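Local coordinates for putative type VI secretion protein (Escherichia coli, PDB 6SK0) that probably forms the trimeric spike at the tip of the type VI secretion system, which helps pierce target cells and carries a phospholipase effector, at residues 612-615 with 616-620; 669-672 with 673-677; 628-631 with 632-636; 546-549 with 550-554. All blocks are in the same frame, centred on the assembly; numbering follows the deposited sequence.

Along the chain the order is interaction 4, then 1, 3 and 2. Interactions 2, 3 and 4 are bends between consecutive strands, and their strands pair in parallel with strands of neighbouring subunits, those after each bend with both, so the three chains wind together into one elongated spike. Interaction 4 joins strands 539-548 and 551-556 and lies about 39 Å, centre to centre, from interaction 2, on the opposite side of the chain's centre. Interaction 1 instead closes helix 608-618, which leads into strand 626-629 of interaction 3, about 18 Å away between centres. The contacts do not touch one another; all four meet the second subunit, consistent with a spike built from three intertwined chains.

Interaction 1 of 4, residues 612-615 with 616-620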
ATOM      1  N   GLN A 612     -10.667   8.694  10.165  1.00 43.45           N
ATOM      2  CA  GLN A 612     -10.818   9.673  11.234  1.00 43.45           C
ATOM      3  C   GLN A 612     -10.671   9.011  12.598  1.00 43.45           C
ATOM      4  O   GLN A 612     -10.003   9.541  13.496  1.00 43.45           O
ATOM      5  CB  GLN A 612     -12.176  10.361  11.104  1.00 43.45           C
ATOM      6  CG  GLN A 612     -12.392  11.509  12.042  1.00 43.45           C
ATOM      7  CD  GLN A 612     -12.077  12.833  11.403  1.00 43.45           C
ATOM      8  OE1 GLN A 612     -12.271  13.023  10.206  1.00 43.45           O
ATOM      9  NE2 GLN A 612     -11.581  13.758  12.198  1.00 43.45           N
ATOM     10  N   ARG A 613     -11.271   7.836  12.758  1.00 43.60           N
ATOM     11  CA  ARG A 613     -11.096   7.070  13.981  1.00 43.60           C
ATOM     12  C   ARG A 613      -9.640   6.669  14.177  1.00 43.60           C
ATOM     13  O   ARG A 613      -9.140   6.663  15.302  1.00 43.60           O
ATOM     14  CB  ARG A 613     -11.999   5.845  13.941  1.00 43.60           C
ATOM     15  CG  ARG A 613     -12.068   5.050  15.213  1.00 43.60           C
ATOM     16  CD  ARG A 613     -13.327   4.196  15.239  1.00 43.60           C
ATOM     17  NE  ARG A 613     -13.493   3.398  14.025  1.00 43.60           N
ATOM     18  CZ  ARG A 613     -14.330   3.699  13.035  1.00 43.60           C
ATOM     19  NH1 ARG A 613     -15.076   4.790  13.102  1.00 43.60           N
ATOM     20  NH2 ARG A 613     -14.412   2.914  11.973  1.00 43.60           N
ATOM     21  N   LEU A 614      -8.943   6.338  13.091  1.00 41.35           N
ATOM     22  CA  LEU A 614      -7.529   6.011  13.189  1.00 41.35           C
ATOM     23  C   LEU A 614      -6.719   7.214  13.640  1.00 41.35           C
ATOM     24  O   LEU A 614      -5.787   7.075  14.430  1.00 41.35           O
ATOM     25  CB  LEU A 614      -7.012   5.492  11.851  1.00 41.35           C
ATOM     26  CG  LEU A 614      -5.543   5.071  11.825  1.00 41.35           C
ATOM     27  CD1 LEU A 614      -5.313   3.915  12.783  1.00 41.35           C
ATOM     28  CD2 LEU A 614      -5.105   4.701  10.418  1.00 41.35           C
ATOM     29  N   ASN A 615      -7.050   8.396  13.128  1.00 42.39           N
ATOM     30  CA  ASN A 615      -6.406   9.614  13.602  1.00 42.39           C
ATOM     31  C   ASN A 615      -6.601   9.770  15.101  1.00 42.39           C
ATOM     32  O   ASN A 615      -5.646  10.024  15.839  1.00 42.39           O
ATOM     33  CB  ASN A 615      -6.955  10.829  12.859  1.00 42.39           C
ATOM     34  CG  ASN A 615      -6.018  11.325  11.786  1.00 42.39           C
ATOM     35  OD1 ASN A 615      -5.492  10.548  11.005  1.00 42.39           O
ATOM     36  ND2 ASN A 615      -5.803  12.626  11.746  1.00 42.39           N
ATOM     37  N   ALA A 616      -7.837   9.598  15.570  1.00 42.75           N
ATOM     38  CA  ALA A 616      -8.098   9.704  17.002  1.00 42.75           C
ATOM     39  C   ALA A 616      -7.298   8.672  17.792  1.00 42.75           C
ATOM     40  O   ALA A 616      -6.718   8.989  18.832  1.00 42.75           O
ATOM     41  CB  ALA A 616      -9.590   9.554  17.277  1.00 42.75           C
ATOM     42  N   SER A 617      -7.231   7.441  17.290  1.00 42.06           N
ATOM     43  CA  SER A 617      -6.541   6.368  17.996  1.00 42.06           C
ATOM     44  C   SER A 617      -5.039   6.618  18.062  1.00 42.06           C
ATOM     45  O   SER A 617      -4.418   6.438  19.112  1.00 42.06           O
ATOM     46  CB  SER A 617      -6.817   5.031  17.313  1.00 42.06           C
ATOM     47  OG  SER A 617      -8.171   4.664  17.428  1.00 42.06           O
ATOM     48  N   LEU A 618      -4.442   7.038  16.950  1.00 41.90           N
ATOM     49  CA  LEU A 618      -2.992   7.129  16.861  1.00 41.90           C
ATOM     50  C   LEU A 618      -2.459   8.423  17.446  1.00 41.90           C
ATOM     51  O   LEU A 618      -1.321   8.448  17.918  1.00 41.90           O
ATOM     52  CB  LEU A 618      -2.539   7.000  15.410  1.00 41.90           C
ATOM     53  CG  LEU A 618      -2.795   5.667  14.709  1.00 41.90           C
ATOM     54  CD1 LEU A 618      -2.230   5.713  13.308  1.00 41.90           C
ATOM     55  CD2 LEU A 618      -2.212   4.503  15.494  1.00 41.90           C
ATOM     56  N   THR A 619      -3.240   9.499  17.416  1.00 43.92           N
ATOM     57  CA  THR A 619      -2.808  10.742  18.036  1.00 43.92           C
ATOM     58  C   THR A 619      -2.590  10.513  19.519  1.00 43.92           C
ATOM     59  O   THR A 619      -3.524  10.166  20.244  1.00 43.92           O
ATOM     60  CB  THR A 619      -3.841  11.839  17.802  1.00 43.92           C
ATOM     61  OG1 THR A 619      -3.956  12.082  16.399  1.00 43.92           O
ATOM     62  CG2 THR A 619      -3.418  13.116  18.490  1.00 43.92           C
ATOM     63  N   ASP A 620      -1.345  10.664  19.955  1.00 45.10           N
ATOM     64  CA  ASP A 620      -0.907  10.365  21.313  1.00 45.10           C
ATOM     65  C   ASP A 620      -1.129   8.910  21.695  1.00 45.10           C
ATOM     66  O   ASP A 620      -1.038   8.569  22.873  1.00 45.10           O
ATOM     67  CB  ASP A 620      -1.587  11.280  22.333  1.00 45.10           C
ATOM     68  CG  ASP A 620      -1.689  12.700  21.848  1.00 45.10           C
ATOM     69  OD1 ASP A 620      -0.637  13.313  21.582  1.00 45.10           O
ATOM     70  OD2 ASP A 620      -2.822  13.201  21.714  1.00 45.10           O
TER
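The carbonyl group of R613 is approached on opposite faces of its plane by two donors of S617. The backbone N of S617 lies 2.9 Å from R613 O, tilted modestly out of the plane, while S617 OG stands well above the other face, 3.1 Å from the same R613 O. T619 treats N615 alike two residues further on: T619 N is 2.9 Å from N615 O, and T619 OG1 reaches N615 O at 2.7 Å from the far face, 38° out of the plane. The hydroxyl of T619 lies beside its own backbone N (chi1 -62°), which folds it back over the preceding turn. On another side of helix 608-618, L614 and L618 pack with their branches crossing at a slant, and L614 CD1 lies 3.6 Å from L618 CD1. These leucines also meet the second subunit at G633 and G635. The side-chain amide of N615 looks elsewhere, its OD1 accepting a hydrogen bond from R643 of the third subunit, while R613 forms a salt bridge with E649. T619 is the first residue to leave helical angles, so its paired grip falls where the helix ends. Chemically, two main-chain carbonyls each serve two donors, which lets both hydroxyls spend their protons on the helix itself, beside an apolar strip turned toward a neighbouring chain.

Interaction 2 of 4, residues 669-672 with 673-677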
ATOM      1  N   VAL A 669      -7.081  -5.912  -8.784  1.00 35.28           N
ATOM      2  CA  VAL A 669      -7.978  -5.411  -7.762  1.00 35.28           C
ATOM      3  C   VAL A 669      -9.242  -6.244  -7.820  1.00 35.28           C
ATOM      4  O   VAL A 669      -9.857  -6.376  -8.883  1.00 35.28           O
ATOM      5  CB  VAL A 669      -8.309  -3.923  -7.953  1.00 35.28           C
ATOM      6  CG1 VAL A 669      -9.391  -3.507  -6.985  1.00 35.28           C
ATOM      7  CG2 VAL A 669      -7.081  -3.069  -7.788  1.00 35.28           C
ATOM      8  N   VAL A 670      -9.622  -6.811  -6.688  1.00 35.91           N
ATOM      9  CA  VAL A 670     -10.944  -7.378  -6.516  1.00 35.91           C
ATOM     10  C   VAL A 670     -11.587  -6.638  -5.361  1.00 35.91           C
ATOM     11  O   VAL A 670     -11.103  -6.699  -4.227  1.00 35.91           O
ATOM     12  CB  VAL A 670     -10.916  -8.890  -6.263  1.00 35.91           C
ATOM     13  CG1 VAL A 670     -12.330  -9.436  -6.275  1.00 35.91           C
ATOM     14  CG2 VAL A 670     -10.079  -9.572  -7.298  1.00 35.91           C
ATOM     15  N   ALA A 671     -12.653  -5.916  -5.653  1.00 37.27           N
ATOM     16  CA  ALA A 671     -13.446  -5.243  -4.644  1.00 37.27           C
ATOM     17  C   ALA A 671     -14.796  -5.928  -4.565  1.00 37.27           C
ATOM     18  O   ALA A 671     -15.417  -6.206  -5.593  1.00 37.27           O
ATOM     19  CB  ALA A 671     -13.611  -3.759  -4.962  1.00 37.27           C
ATOM     20  N   GLU A 672     -15.236  -6.214  -3.346  1.00 40.44           N
ATOM     21  CA  GLU A 672     -16.558  -6.791  -3.168  1.00 40.44           C
ATOM     22  C   GLU A 672     -17.639  -5.809  -3.592  1.00 40.44           C
ATOM     23  O   GLU A 672     -18.645  -6.204  -4.188  1.00 40.44           O
ATOM     24  CB  GLU A 672     -16.747  -7.221  -1.719  1.00 40.44           C
ATOM     25  CG  GLU A 672     -18.047  -7.937  -1.456  1.00 40.44           C
ATOM     26  CD  GLU A 672     -18.145  -9.254  -2.195  1.00 40.44           C
ATOM     27  OE1 GLU A 672     -17.100  -9.892  -2.422  1.00 40.44           O
ATOM     28  OE2 GLU A 672     -19.268  -9.653  -2.550  1.00 40.44           O
ATOM     29  N   GLY A 673     -17.439  -4.528  -3.319  1.00 39.71           N
ATOM     30  CA  GLY A 673     -18.390  -3.525  -3.736  1.00 39.71           C
ATOM     31  C   GLY A 673     -18.020  -2.903  -5.061  1.00 39.71           C
ATOM     32  O   GLY A 673     -18.137  -3.541  -6.107  1.00 39.71           O
ATOM     33  N   ALA A 674     -17.562  -1.663  -5.032  1.00 38.13           N
ATOM     34  CA  ALA A 674     -17.306  -0.911  -6.244  1.00 38.13           C
ATOM     35  C   ALA A 674     -15.813  -0.729  -6.473  1.00 38.13           C
ATOM     36  O   ALA A 674     -15.005  -0.806  -5.549  1.00 38.13           O
ATOM     37  CB  ALA A 674     -17.991   0.454  -6.191  1.00 38.13           C
ATOM     38  N   VAL A 675     -15.459  -0.503  -7.725  1.00 36.18           N
ATOM     39  CA  VAL A 675     -14.155   0.012  -8.102  1.00 36.18           C
ATOM     40  C   VAL A 675     -14.384   1.405  -8.656  1.00 36.18           C
ATOM     41  O   VAL A 675     -15.151   1.584  -9.607  1.00 36.18           O
ATOM     42  CB  VAL A 675     -13.454  -0.891  -9.123  1.00 36.18           C
ATOM     43  CG1 VAL A 675     -12.203  -0.223  -9.649  1.00 36.18           C
ATOM     44  CG2 VAL A 675     -13.140  -2.239  -8.507  1.00 36.18           C
ATOM     45  N   SER A 676     -13.741   2.391  -8.054  1.00 36.87           N
ATOM     46  CA  SER A 676     -13.964   3.783  -8.403  1.00 36.87           C
ATOM     47  C   SER A 676     -12.621   4.466  -8.592  1.00 36.87           C
ATOM     48  O   SER A 676     -11.836   4.568  -7.648  1.00 36.87           O
ATOM     49  CB  SER A 676     -14.789   4.482  -7.322  1.00 36.87           C
ATOM     50  OG  SER A 676     -15.020   5.829  -7.645  1.00 36.87           O
ATOM     51  N   LEU A 677     -12.356   4.916  -9.809  1.00 35.70           N
ATOM     52  CA  LEU A 677     -11.167   5.687 -10.126  1.00 35.70           C
ATOM     53  C   LEU A 677     -11.603   7.072 -10.560  1.00 35.70           C
ATOM     54  O   LEU A 677     -12.274   7.222 -11.586  1.00 35.70           O
ATOM     55  CB  LEU A 677     -10.337   5.019 -11.220  1.00 35.70           C
ATOM     56  CG  LEU A 677     -10.018   3.535 -11.078  1.00 35.70           C
ATOM     57  CD1 LEU A 677      -9.131   3.097 -12.220  1.00 35.70           C
ATOM     58  CD2 LEU A 677      -9.356   3.249  -9.750  1.00 35.70           C
TER
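Between A671 and V675 the chain swings round through E672 and G673, so that the directions of the touching parts, from V669 to E672 and from G673 to V675, stand 152° apart. G673 turns the corner with phi/psi of -94/-107°, while E672 keeps helix-like angles. Inside the turn A671 does most of the touching. The methyl A671 CB lies 3.3 Å from the main-chain O of A674 and 3.9 Å from CG2 of V675. V675 presents this branch because CG2 sits beside its backbone N and faces back into the corner, whereas CG1 is the branch anti to that N (chi1 171°). One step deeper, CG1 of V669 approaches the same V675 CG2 at 4.2 Å, so a single methyl is shared between two side chains of the incoming strand. The inside of the bend is therefore lined by small aliphatic groups. E672 leads out of it, its CA-CB bond directed away from the following residues, and OE1 makes a salt bridge with R680 of the second subunit. Polar main-chain atoms of the turn also look to other chains: G673 O accepts from S679 OG of the second subunit, and A674 N donates to S666 OG of the third. Strands 667-671 and 675-679 both pair in parallel with strands of the two other subunits, as in a triple-stranded beta-helical prism, and the loop at A603 and T604 flanks A674 and S676, with T604 N hydrogen-bonded to S676 OG.

Interaction 3 of 4, residues 628-631 with 632-636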
ATOM      1  N   LEU A 628       4.227   4.518  12.917  1.00 37.79           N
ATOM      2  CA  LEU A 628       5.567   4.558  12.365  1.00 37.79           C
ATOM      3  C   LEU A 628       5.727   5.879  11.640  1.00 37.79           C
ATOM      4  O   LEU A 628       4.982   6.172  10.701  1.00 37.79           O
ATOM      5  CB  LEU A 628       5.814   3.390  11.417  1.00 37.79           C
ATOM      6  CG  LEU A 628       5.373   2.006  11.886  1.00 37.79           C
ATOM      7  CD1 LEU A 628       5.741   0.984  10.840  1.00 37.79           C
ATOM      8  CD2 LEU A 628       6.005   1.657  13.202  1.00 37.79           C
ATOM      9  N   HIS A 629       6.674   6.682  12.088  1.00 39.62           N
ATOM     10  CA  HIS A 629       6.917   7.964  11.460  1.00 39.62           C
ATOM     11  C   HIS A 629       8.407   8.190  11.310  1.00 39.62           C
ATOM     12  O   HIS A 629       9.172   7.949  12.243  1.00 39.62           O
ATOM     13  CB  HIS A 629       6.303   9.111  12.251  1.00 39.62           C
ATOM     14  CG  HIS A 629       6.643  10.446  11.688  1.00 39.62           C
ATOM     15  ND1 HIS A 629       7.626  11.245  12.218  1.00 39.62           N
ATOM     16  CD2 HIS A 629       6.177  11.095  10.598  1.00 39.62           C
ATOM     17  CE1 HIS A 629       7.733  12.342  11.496  1.00 39.62           C
ATOM     18  NE2 HIS A 629       6.862  12.278  10.510  1.00 39.62           N
ATOM     19  N   ALA A 630       8.808   8.655  10.135  1.00 39.78           N
ATOM     20  CA  ALA A 630      10.161   9.064   9.903  1.00 39.78           C
ATOM     21  C   ALA A 630      10.057  10.360   9.114  1.00 39.78           C
ATOM     22  O   ALA A 630       9.238  10.455   8.194  1.00 39.78           O
ATOM     23  CB  ALA A 630      10.988   8.027   9.144  1.00 39.78           C
ATOM     24  N   PRO A 631      10.836  11.377   9.459  1.00 41.58           N
ATOM     25  CA  PRO A 631      10.790  12.617   8.676  1.00 41.58           C
ATOM     26  C   PRO A 631      11.319  12.461   7.261  1.00 41.58           C
ATOM     27  O   PRO A 631      10.897  13.205   6.375  1.00 41.58           O
ATOM     28  CB  PRO A 631      11.647  13.581   9.503  1.00 41.58           C
ATOM     29  CG  PRO A 631      12.478  12.717  10.358  1.00 41.58           C
ATOM     30  CD  PRO A 631      11.680  11.505  10.653  1.00 41.58           C
ATOM     31  N   ASP A 632      12.206  11.503   7.007  1.00 42.08           N
ATOM     32  CA  ASP A 632      12.850  11.397   5.707  1.00 42.08           C
ATOM     33  C   ASP A 632      12.468  10.127   4.956  1.00 42.08           C
ATOM     34  O   ASP A 632      13.227   9.649   4.116  1.00 42.08           O
ATOM     35  CB  ASP A 632      14.361  11.510   5.864  1.00 42.08           C
ATOM     36  CG  ASP A 632      14.825  12.950   5.827  1.00 42.08           C
ATOM     37  OD1 ASP A 632      14.139  13.774   5.194  1.00 42.08           O
ATOM     38  OD2 ASP A 632      15.847  13.278   6.445  1.00 42.08           O
ATOM     39  N   GLY A 633      11.299   9.589   5.227  1.00 39.43           N
ATOM     40  CA  GLY A 633      10.808   8.530   4.378  1.00 39.43           C
ATOM     41  C   GLY A 633      10.863   7.177   5.053  1.00 39.43           C
ATOM     42  O   GLY A 633      11.711   6.905   5.908  1.00 39.43           O
ATOM     43  N   ILE A 634       9.953   6.305   4.651  1.00 38.17           N
ATOM     44  CA  ILE A 634       9.841   4.976   5.225  1.00 38.17           C
ATOM     45  C   ILE A 634       9.931   3.960   4.102  1.00 38.17           C
ATOM     46  O   ILE A 634       9.204   4.055   3.108  1.00 38.17           O
ATOM     47  CB  ILE A 634       8.537   4.806   6.022  1.00 38.17           C
ATOM     48  CG1 ILE A 634       8.496   5.803   7.182  1.00 38.17           C
ATOM     49  CG2 ILE A 634       8.412   3.382   6.509  1.00 38.17           C
ATOM     50  CD1 ILE A 634       7.275   5.701   8.054  1.00 38.17           C
ATOM     51  N   GLY A 635      10.824   3.002   4.260  1.00 37.50           N
ATOM     52  CA  GLY A 635      10.918   1.895   3.344  1.00 37.50           C
ATOM     53  C   GLY A 635      10.600   0.580   4.014  1.00 37.50           C
ATOM     54  O   GLY A 635      11.218   0.209   5.013  1.00 37.50           O
ATOM     55  N   MET A 636       9.621  -0.121   3.473  1.00 39.39           N
ATOM     56  CA  MET A 636       9.219  -1.442   3.933  1.00 39.39           C
ATOM     57  C   MET A 636       9.503  -2.395   2.783  1.00 39.39           C
ATOM     58  O   MET A 636       8.797  -2.388   1.773  1.00 39.39           O
ATOM     59  CB  MET A 636       7.754  -1.457   4.336  1.00 39.39           C
ATOM     60  CG  MET A 636       7.361  -2.640   5.163  1.00 39.39           C
ATOM     61  SD  MET A 636       5.873  -2.350   6.126  1.00 39.39           S
ATOM     62  CE  MET A 636       4.638  -2.828   4.935  1.00 39.39           C
TER
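A630 and I634 form the tight part of this contact, at a bend where a type I beta turn from A630 to G633 links strand 626-629 to strand 634-638. The methyl CB of A630 lies 3.9 Å from I634 CG1 and 3.5 Å from the main-chain O of G633. I634 carries CG1 beside its backbone N (chi1 -61°), which sends CD1 back along the incoming strand until I634 CD1 rests 3.5 Å from L628 O. The side chains of L628 and I634 meet more loosely, with L628 CB and I634 CD1 4.3 Å apart. G633, whose positive phi of 107° suits a glycine, brings the chain out of the turn. Packing thins at the outer corner, where P631 and D632 are partly exposed and the D632 carboxylate makes a long, weak ion pair with R640 of the second subunit. H629 turns its side chain away from the bend, toward helix 578-600, and its ND1 is hydrogen-bonded to D565. The side chains inside the bend are aliphatic, and they continue into apolar residues of the other subunits, L628 of the second and M626 of the third. Side-chain contact across the bend thus rests on van der Waals packing, while the main-chain A630 O accepts from S638 OG of the second subunit, a division consistent with an apolar trimer core.

Interaction 4 of 4, residues 546-549 with 550-554; sequences LRTD and DWISI
L546 and I552 pack inside a bend where strand 539-548, still antiparallel to strand 525-529 of its own chain, gives way to strand 551-556, which pairs in parallel with both other subunits in a triple-stranded beta-helical prism; the axes of 546-548 and 551-554 stand 146° apart, roughly antiparallel. CG of L546 lies 4.1 Å from CD1 of I552, and the side chains meet at a slant. The same I552 CD1 also rests 3.4 Å from L546 O. R547 points the other way, out of the bend, where NE donates to K524 O and NH2 to Q567 O of the third subunit. T548 comes next and does two jobs. Its hydroxyl, placed opposite the backbone N (chi1 -179°), accepts from D550 N, with T548 OG1 3.0 Å from D550 N, an ST turn with a nearly straight N-H...O of 159°, and it is also hydrogen-bonded to T525 OG1. The methyl T548 CG2 faces into the bend, 3.5 Å from I552 CG1, in a crowded position between backbone N and carbonyl carbon, and it lies 3.4 Å from W551 O. D549 closes the first segment by returning to R547 on the outer side: in a salt bridge, R547 NH1 lies 3.0 Å from D549 OD1; that oxygen sits close to the guanidinium plane, at its edge, but is itself met from above the carboxylate plane.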
ATOM      1  N   LEU A 546      19.309  -3.173  19.403  1.00 41.00           N
ATOM      2  CA  LEU A 546      18.750  -4.377  19.989  1.00 41.00           C
ATOM      3  C   LEU A 546      18.897  -5.478  18.953  1.00 41.00           C
ATOM      4  O   LEU A 546      18.296  -5.407  17.876  1.00 41.00           O
ATOM      5  CB  LEU A 546      17.296  -4.169  20.386  1.00 41.00           C
ATOM      6  CG  LEU A 546      16.678  -5.318  21.168  1.00 41.00           C
ATOM      7  CD1 LEU A 546      17.432  -5.536  22.471  1.00 41.00           C
ATOM      8  CD2 LEU A 546      15.216  -5.037  21.417  1.00 41.00           C
ATOM      9  N   ARG A 547      19.710  -6.474  19.258  1.00 42.98           N
ATOM     10  CA  ARG A 547      20.079  -7.460  18.262  1.00 42.98           C
ATOM     11  C   ARG A 547      20.110  -8.850  18.869  1.00 42.98           C
ATOM     12  O   ARG A 547      20.393  -9.028  20.053  1.00 42.98           O
ATOM     13  CB  ARG A 547      21.427  -7.129  17.639  1.00 42.98           C
ATOM     14  CG  ARG A 547      22.534  -7.005  18.641  1.00 42.98           C
ATOM     15  CD  ARG A 547      23.750  -7.734  18.177  1.00 42.98           C
ATOM     16  NE  ARG A 547      23.554  -9.174  18.138  1.00 42.98           N
ATOM     17  CZ  ARG A 547      23.492  -9.890  17.022  1.00 42.98           C
ATOM     18  NH1 ARG A 547      23.320 -11.198  17.085  1.00 42.98           N
ATOM     19  NH2 ARG A 547      23.604  -9.300  15.845  1.00 42.98           N
ATOM     20  N   THR A 548      19.822  -9.831  18.028  1.00 43.26           N
ATOM     21  CA  THR A 548      19.815 -11.235  18.397  1.00 43.26           C
ATOM     22  C   THR A 548      19.790 -12.039  17.112  1.00 43.26           C
ATOM     23  O   THR A 548      19.323 -11.566  16.077  1.00 43.26           O
ATOM     24  CB  THR A 548      18.612 -11.594  19.286  1.00 43.26           C
ATOM     25  OG1 THR A 548      18.664 -12.978  19.634  1.00 43.26           O
ATOM     26  CG2 THR A 548      17.306 -11.328  18.569  1.00 43.26           C
ATOM     27  N   ASP A 549      20.300 -13.258  17.191  1.00 45.79           N
ATOM     28  CA  ASP A 549      20.100 -14.216  16.118  1.00 45.79           C
ATOM     29  C   ASP A 549      18.725 -14.860  16.176  1.00 45.79           C
ATOM     30  O   ASP A 549      18.288 -15.451  15.187  1.00 45.79           O
ATOM     31  CB  ASP A 549      21.185 -15.292  16.167  1.00 45.79           C
ATOM     32  CG  ASP A 549      22.545 -14.765  15.756  1.00 45.79           C
ATOM     33  OD1 ASP A 549      22.643 -13.592  15.357  1.00 45.79           O
ATOM     34  OD2 ASP A 549      23.526 -15.529  15.828  1.00 45.79           O
ATOM     35  N   ASP A 550      18.046 -14.749  17.307  1.00 45.23           N
ATOM     36  CA  ASP A 550      16.717 -15.292  17.533  1.00 45.23           C
ATOM     37  C   ASP A 550      15.663 -14.235  17.203  1.00 45.23           C
ATOM     38  O   ASP A 550      15.895 -13.337  16.394  1.00 45.23           O
ATOM     39  CB  ASP A 550      16.607 -15.816  18.963  1.00 45.23           C
ATOM     40  CG  ASP A 550      17.515 -16.984  19.214  1.00 45.23           C
ATOM     41  OD1 ASP A 550      18.039 -17.544  18.231  1.00 45.23           O
ATOM     42  OD2 ASP A 550      17.701 -17.353  20.387  1.00 45.23           O
ATOM     43  N   TRP A 551      14.467 -14.394  17.749  1.00 42.67           N
ATOM     44  CA  TRP A 551      13.386 -13.458  17.501  1.00 42.67           C
ATOM     45  C   TRP A 551      13.531 -12.188  18.329  1.00 42.67           C
ATOM     46  O   TRP A 551      14.126 -12.178  19.406  1.00 42.67           O
ATOM     47  CB  TRP A 551      12.043 -14.105  17.810  1.00 42.67           C
ATOM     48  CG  TRP A 551      11.747 -15.265  16.955  1.00 42.67           C
ATOM     49  CD1 TRP A 551      11.110 -15.252  15.756  1.00 42.67           C
ATOM     50  CD2 TRP A 551      12.063 -16.626  17.228  1.00 42.67           C
ATOM     51  NE1 TRP A 551      11.008 -16.520  15.263  1.00 42.67           N
ATOM     52  CE2 TRP A 551      11.586 -17.387  16.147  1.00 42.67           C
ATOM     53  CE3 TRP A 551      12.703 -17.279  18.282  1.00 42.67           C
ATOM     54  CZ2 TRP A 551      11.730 -18.768  16.089  1.00 42.67           C
ATOM     55  CZ3 TRP A 551      12.843 -18.647  18.225  1.00 42.67           C
ATOM     56  CH2 TRP A 551      12.360 -19.378  17.136  1.00 42.67           C
ATOM     57  N   ILE A 552      12.967 -11.110  17.810  1.00 39.83           N
ATOM     58  CA  ILE A 552      12.781  -9.880  18.557  1.00 39.83           C
ATOM     59  C   ILE A 552      11.290  -9.650  18.700  1.00 39.83           C
ATOM     60  O   ILE A 552      10.548  -9.698  17.715  1.00 39.83           O
ATOM     61  CB  ILE A 552      13.459  -8.680  17.880  1.00 39.83           C
ATOM     62  CG1 ILE A 552      14.952  -8.720  18.164  1.00 39.83           C
ATOM     63  CG2 ILE A 552      12.847  -7.379  18.382  1.00 39.83           C
ATOM     64  CD1 ILE A 552      15.679  -7.502  17.800  1.00 39.83           C
ATOM     65  N   SER A 553      10.852  -9.415  19.923  1.00 40.68           N
ATOM     66  CA  SER A 553       9.465  -9.094  20.203  1.00 40.68           C
ATOM     67  C   SER A 553       9.415  -7.737  20.880  1.00 40.68           C
ATOM     68  O   SER A 553      10.051  -7.528  21.915  1.00 40.68           O
ATOM     69  CB  SER A 553       8.812 -10.162  21.073  1.00 40.68           C
ATOM     70  OG  SER A 553       7.426  -9.933  21.161  1.00 40.68           O
ATOM     71  N   ILE A 554       8.674  -6.819  20.286  1.00 39.07           N
ATOM     72  CA  ILE A 554       8.437  -5.505  20.851  1.00 39.07           C
ATOM     73  C   ILE A 554       6.940  -5.401  21.070  1.00 39.07           C
ATOM     74  O   ILE A 554       6.161  -5.357  20.112  1.00 39.07           O
ATOM     75  CB  ILE A 554       8.965  -4.390  19.946  1.00 39.07           C
ATOM     76  CG1 ILE A 554      10.485  -4.502  19.841  1.00 39.07           C
ATOM     77  CG2 ILE A 554       8.560  -3.037  20.474  1.00 39.07           C
ATOM     78  CD1 ILE A 554      11.059  -3.770  18.699  1.00 39.07           C
TER